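Local coordinates for Lmaj004144AAA protein (Leishmania major, PDB 1Y63) that probably transfers phosphate reversibly between nucleoside triphosphates and monophosphates, as an AK6-type adenylate kinase with ATPase activity, and probably acts in 18S rRNA maturation, at residues 49-54 / 73-78. Residues are numbered along the deposited sequence; the frame is centred on the assembly and turned at random.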
ATOM      1  N   ASN A  49       0.575 -17.234   5.083  1.00 16.45           N
ATOM      2  CA  ASN A  49       0.124 -18.249   4.154  1.00 17.26           C
ATOM      3  C   ASN A  49       1.217 -18.784   3.253  1.00 18.56           C
ATOM      4  O   ASN A  49       0.916 -19.523   2.310  1.00 19.91           O
ATOM      5  CB  ASN A  49      -1.000 -17.681   3.308  1.00 17.71           C
ATOM      6  CG  ASN A  49      -2.241 -17.389   4.109  1.00 13.68           C
ATOM      7  OD1 ASN A  49      -3.008 -18.338   4.455  1.00 17.63           O
ATOM      8  ND2 ASN A  49      -2.460 -16.136   4.442  1.00 20.08           N
ATOM      9  N   HIS A  50       2.469 -18.415   3.527  1.00 19.23           N
ATOM     10  CA  HIS A  50       3.591 -18.869   2.717  1.00 21.60           C
ATOM     11  C   HIS A  50       3.307 -18.576   1.223  1.00 22.18           C
ATOM     12  O   HIS A  50       3.536 -19.416   0.353  1.00 21.79           O
ATOM     13  CB  HIS A  50       3.859 -20.380   3.005  1.00 21.93           C
ATOM     14  CG  HIS A  50       5.311 -20.766   3.005  1.00 22.66           C
ATOM     15  ND1 HIS A  50       5.992 -21.099   1.852  1.00 34.55           N
ATOM     16  CD2 HIS A  50       6.191 -20.927   4.021  1.00 27.84           C
ATOM     17  CE1 HIS A  50       7.238 -21.420   2.155  1.00 34.60           C
ATOM     18  NE2 HIS A  50       7.385 -21.323   3.465  1.00 35.76           N
ATOM     19  N   PHE A  51       2.786 -17.380   0.916  1.00 21.26           N
ATOM     20  CA  PHE A  51       2.556 -16.986  -0.488  1.00 18.89           C
ATOM     21  C   PHE A  51       3.879 -16.492  -1.084  1.00 23.11           C
ATOM     22  O   PHE A  51       3.983 -15.352  -1.557  1.00 22.92           O
ATOM     23  CB  PHE A  51       1.508 -15.882  -0.615  1.00 19.80           C
ATOM     24  CG  PHE A  51       0.101 -16.282  -0.227  1.00 19.21           C
ATOM     25  CD1 PHE A  51      -0.409 -17.548  -0.515  1.00 20.70           C
ATOM     26  CD2 PHE A  51      -0.720 -15.348   0.393  1.00 20.98           C
ATOM     27  CE1 PHE A  51      -1.715 -17.875  -0.183  1.00 20.88           C
ATOM     28  CE2 PHE A  51      -2.033 -15.655   0.713  1.00 21.68           C
ATOM     29  CZ  PHE A  51      -2.525 -16.924   0.438  1.00 20.11           C
ATOM     30  N   TYR A  52       4.888 -17.350  -1.027  1.00 21.91           N
ATOM     31  CA  TYR A  52       6.218 -17.042  -1.587  1.00 27.85           C
ATOM     32  C   TYR A  52       6.960 -18.338  -1.815  1.00 29.08           C
ATOM     33  O   TYR A  52       6.603 -19.353  -1.238  1.00 29.36           O
ATOM     34  CB  TYR A  52       7.014 -16.137  -0.644  1.00 24.40           C
ATOM     35  CG  TYR A  52       7.289 -16.732   0.726  1.00 25.07           C
ATOM     36  CD1 TYR A  52       8.395 -17.553   0.954  1.00 24.99           C
ATOM     37  CD2 TYR A  52       6.454 -16.465   1.794  1.00 25.14           C
ATOM     38  CE1 TYR A  52       8.643 -18.088   2.207  1.00 27.01           C
ATOM     39  CE2 TYR A  52       6.698 -16.992   3.041  1.00 25.09           C
ATOM     40  CZ  TYR A  52       7.791 -17.786   3.249  1.00 27.70           C
ATOM     41  OH  TYR A  52       8.011 -18.291   4.511  1.00 26.30           O
ATOM     42  N   THR A  53       7.996 -18.313  -2.647  1.00 33.82           N
ATOM     43  CA  THR A  53       8.697 -19.557  -3.015  1.00 37.39           C
ATOM     44  C   THR A  53       9.893 -19.816  -2.100  1.00 40.10           C
ATOM     45  O   THR A  53      10.051 -20.921  -1.584  1.00 41.88           O
ATOM     46  CB  THR A  53       9.108 -19.538  -4.501  1.00 37.89           C
ATOM     47  OG1 THR A  53       7.928 -19.602  -5.313  1.00 39.83           O
ATOM     48  CG2 THR A  53       9.991 -20.730  -4.857  1.00 39.44           C
ATOM     49  N   GLU A  54      10.706 -18.787  -1.891  1.00 43.61           N
ATOM     50  CA  GLU A  54      11.878 -18.869  -1.018  1.00 45.04           C
ATOM     51  C   GLU A  54      11.804 -17.787   0.045  1.00 45.36           C
ATOM     52  O   GLU A  54      11.634 -16.608  -0.277  1.00 45.50           O
ATOM     53  CB  GLU A  54      13.162 -18.683  -1.830  0.10 44.74           C
ATOM     54  CG  GLU A  54      13.392 -19.737  -2.901  0.10 44.48           C
ATOM     55  CD  GLU A  54      14.648 -19.480  -3.717  0.10 44.42           C
ATOM     56  OE1 GLU A  54      14.883 -18.317  -4.110  0.10 44.46           O
ATOM     57  OE2 GLU A  54      15.397 -20.446  -3.975  0.10 43.96           O
ATOM     58  N   LEU A  73      -3.895 -13.553  -4.557  1.00 18.61           N
ATOM     59  CA  LEU A  73      -5.087 -12.928  -5.131  1.00 18.99           C
ATOM     60  C   LEU A  73      -6.346 -13.721  -4.869  1.00 18.09           C
ATOM     61  O   LEU A  73      -7.393 -13.145  -4.553  1.00 20.94           O
ATOM     62  CB  LEU A  73      -4.901 -12.691  -6.629  1.00 18.16           C
ATOM     63  CG  LEU A  73      -3.734 -11.785  -7.061  1.00 24.57           C
ATOM     64  CD1 LEU A  73      -3.766 -11.639  -8.571  1.00 28.11           C
ATOM     65  CD2 LEU A  73      -3.702 -10.428  -6.441  1.00 27.90           C
ATOM     66  N   ASP A  74      -6.274 -15.050  -4.950  1.00 18.73           N
ATOM     67  CA  ASP A  74      -7.439 -15.865  -4.674  1.00 19.64           C
ATOM     68  C   ASP A  74      -7.878 -15.710  -3.215  1.00 19.83           C
ATOM     69  O   ASP A  74      -9.078 -15.726  -2.920  1.00 21.23           O
ATOM     70  CB  ASP A  74      -7.158 -17.352  -4.978  1.00 20.08           C
ATOM     71  CG  ASP A  74      -7.055 -17.664  -6.460  1.00 29.05           C
ATOM     72  OD1 ASP A  74      -7.455 -16.846  -7.304  1.00 27.48           O
ATOM     73  OD2 ASP A  74      -6.574 -18.778  -6.774  1.00 31.39           O
ATOM     74  N   PHE A  75      -6.900 -15.588  -2.306  1.00 17.17           N
ATOM     75  CA  PHE A  75      -7.159 -15.375  -0.887  1.00 18.52           C
ATOM     76  C   PHE A  75      -7.832 -14.031  -0.648  1.00 19.30           C
ATOM     77  O   PHE A  75      -8.796 -13.924   0.140  1.00 18.93           O
ATOM     78  CB  PHE A  75      -5.842 -15.480  -0.103  1.00 21.12           C
ATOM     79  CG  PHE A  75      -6.020 -15.453   1.383  1.00 24.36           C
ATOM     80  CD1 PHE A  75      -6.102 -14.232   2.056  1.00 28.27           C
ATOM     81  CD2 PHE A  75      -6.070 -16.637   2.106  1.00 29.21           C
ATOM     82  CE1 PHE A  75      -6.278 -14.208   3.449  1.00 31.33           C
ATOM     83  CE2 PHE A  75      -6.231 -16.615   3.517  1.00 30.34           C
ATOM     84  CZ  PHE A  75      -6.330 -15.405   4.162  1.00 28.54           C
ATOM     85  N   MET A  76      -7.326 -12.995  -1.319  1.00 20.22           N
ATOM     86  CA  MET A  76      -7.843 -11.637  -1.129  1.00 17.08           C
ATOM     87  C   MET A  76      -9.189 -11.372  -1.810  1.00 18.74           C
ATOM     88  O   MET A  76      -9.993 -10.588  -1.315  1.00 19.10           O
ATOM     89  CB  MET A  76      -6.813 -10.612  -1.608  1.00 20.36           C
ATOM     90  CG  MET A  76      -5.566 -10.530  -0.789  1.00 18.36           C
ATOM     91  SD  MET A  76      -4.399  -9.356  -1.471  1.00 22.22           S
ATOM     92  CE  MET A  76      -5.278  -7.794  -1.195  1.00 23.42           C
ATOM     93  N   GLU A  77      -9.442 -12.039  -2.937  1.00 20.25           N
ATOM     94  CA  GLU A  77     -10.623 -11.760  -3.732  1.00 18.44           C
ATOM     95  C   GLU A  77     -11.924 -11.656  -2.930  1.00 20.42           C
ATOM     96  O   GLU A  77     -12.618 -10.660  -3.047  1.00 19.23           O
ATOM     97  CB  GLU A  77     -10.750 -12.763  -4.881  1.00 19.59           C
ATOM     98  CG  GLU A  77     -12.041 -12.628  -5.696  1.00 21.71           C
ATOM     99  CD  GLU A  77     -12.060 -11.437  -6.640  1.00 22.33           C
ATOM    100  OE1 GLU A  77     -10.979 -10.930  -7.030  1.00 23.61           O
ATOM    101  OE2 GLU A  77     -13.182 -11.050  -7.047  1.00 22.98           O
ATOM    102  N   PRO A  78     -12.282 -12.693  -2.145  1.00 21.09           N
ATOM    103  CA  PRO A  78     -13.549 -12.570  -1.407  1.00 21.83           C
ATOM    104  C   PRO A  78     -13.606 -11.389  -0.442  1.00 22.15           C
ATOM    105  O   PRO A  78     -14.678 -10.781  -0.301  1.00 24.62           O
ATOM    106  CB  PRO A  78     -13.654 -13.906  -0.667  1.00 23.22           C
ATOM    107  CG  PRO A  78     -12.265 -14.412  -0.597  1.00 26.13           C
ATOM    108  CD  PRO A  78     -11.649 -14.003  -1.891  1.00 21.65           C
TER
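Phe51 and Phe75 form an offset edge-to-face aromatic pair. Their centroids are 5.8 Å apart and the planes stand at 67°. The edge of Phe51 is turned to the face of Phe75. The CZ and CE2 atoms of Phe51 meet the root of the Phe75 side chain: Phe51 CZ lies 3.7 Å from Phe75 CB, and Phe51 CE2 3.9 Å from that same Phe75 CB. With chi1 at -173°, Phe75 CG lies opposite the backbone N, and the ring reaches from helix 66-80 across the end of Phe51.

The second contact is an amide against a ring. The Asn49 amide lies by the outer end of Phe75, its plane 52° from the ring. Asn49 ND2 sits over one face of Phe75, toward the rim, 3.9 Å from Phe75 CZ. Asn49 OD1 is 3.8 Å from Phe75 CE2. Asn49 ND2 is hydrogen-bonded to Leu45 O, one turn back, and meets the ring only by contact. Asn49 CB packs over the centre of the Phe51 ring, so Asn49 touches both aromatics.

A Schellman motif with His50 as its C-prime residue ends helix 42-48 here. The aromatic pair joins that end to helix 66-80, between strands 37-41 and 85-89, probably the NMP-binding region as in other adenylate kinases.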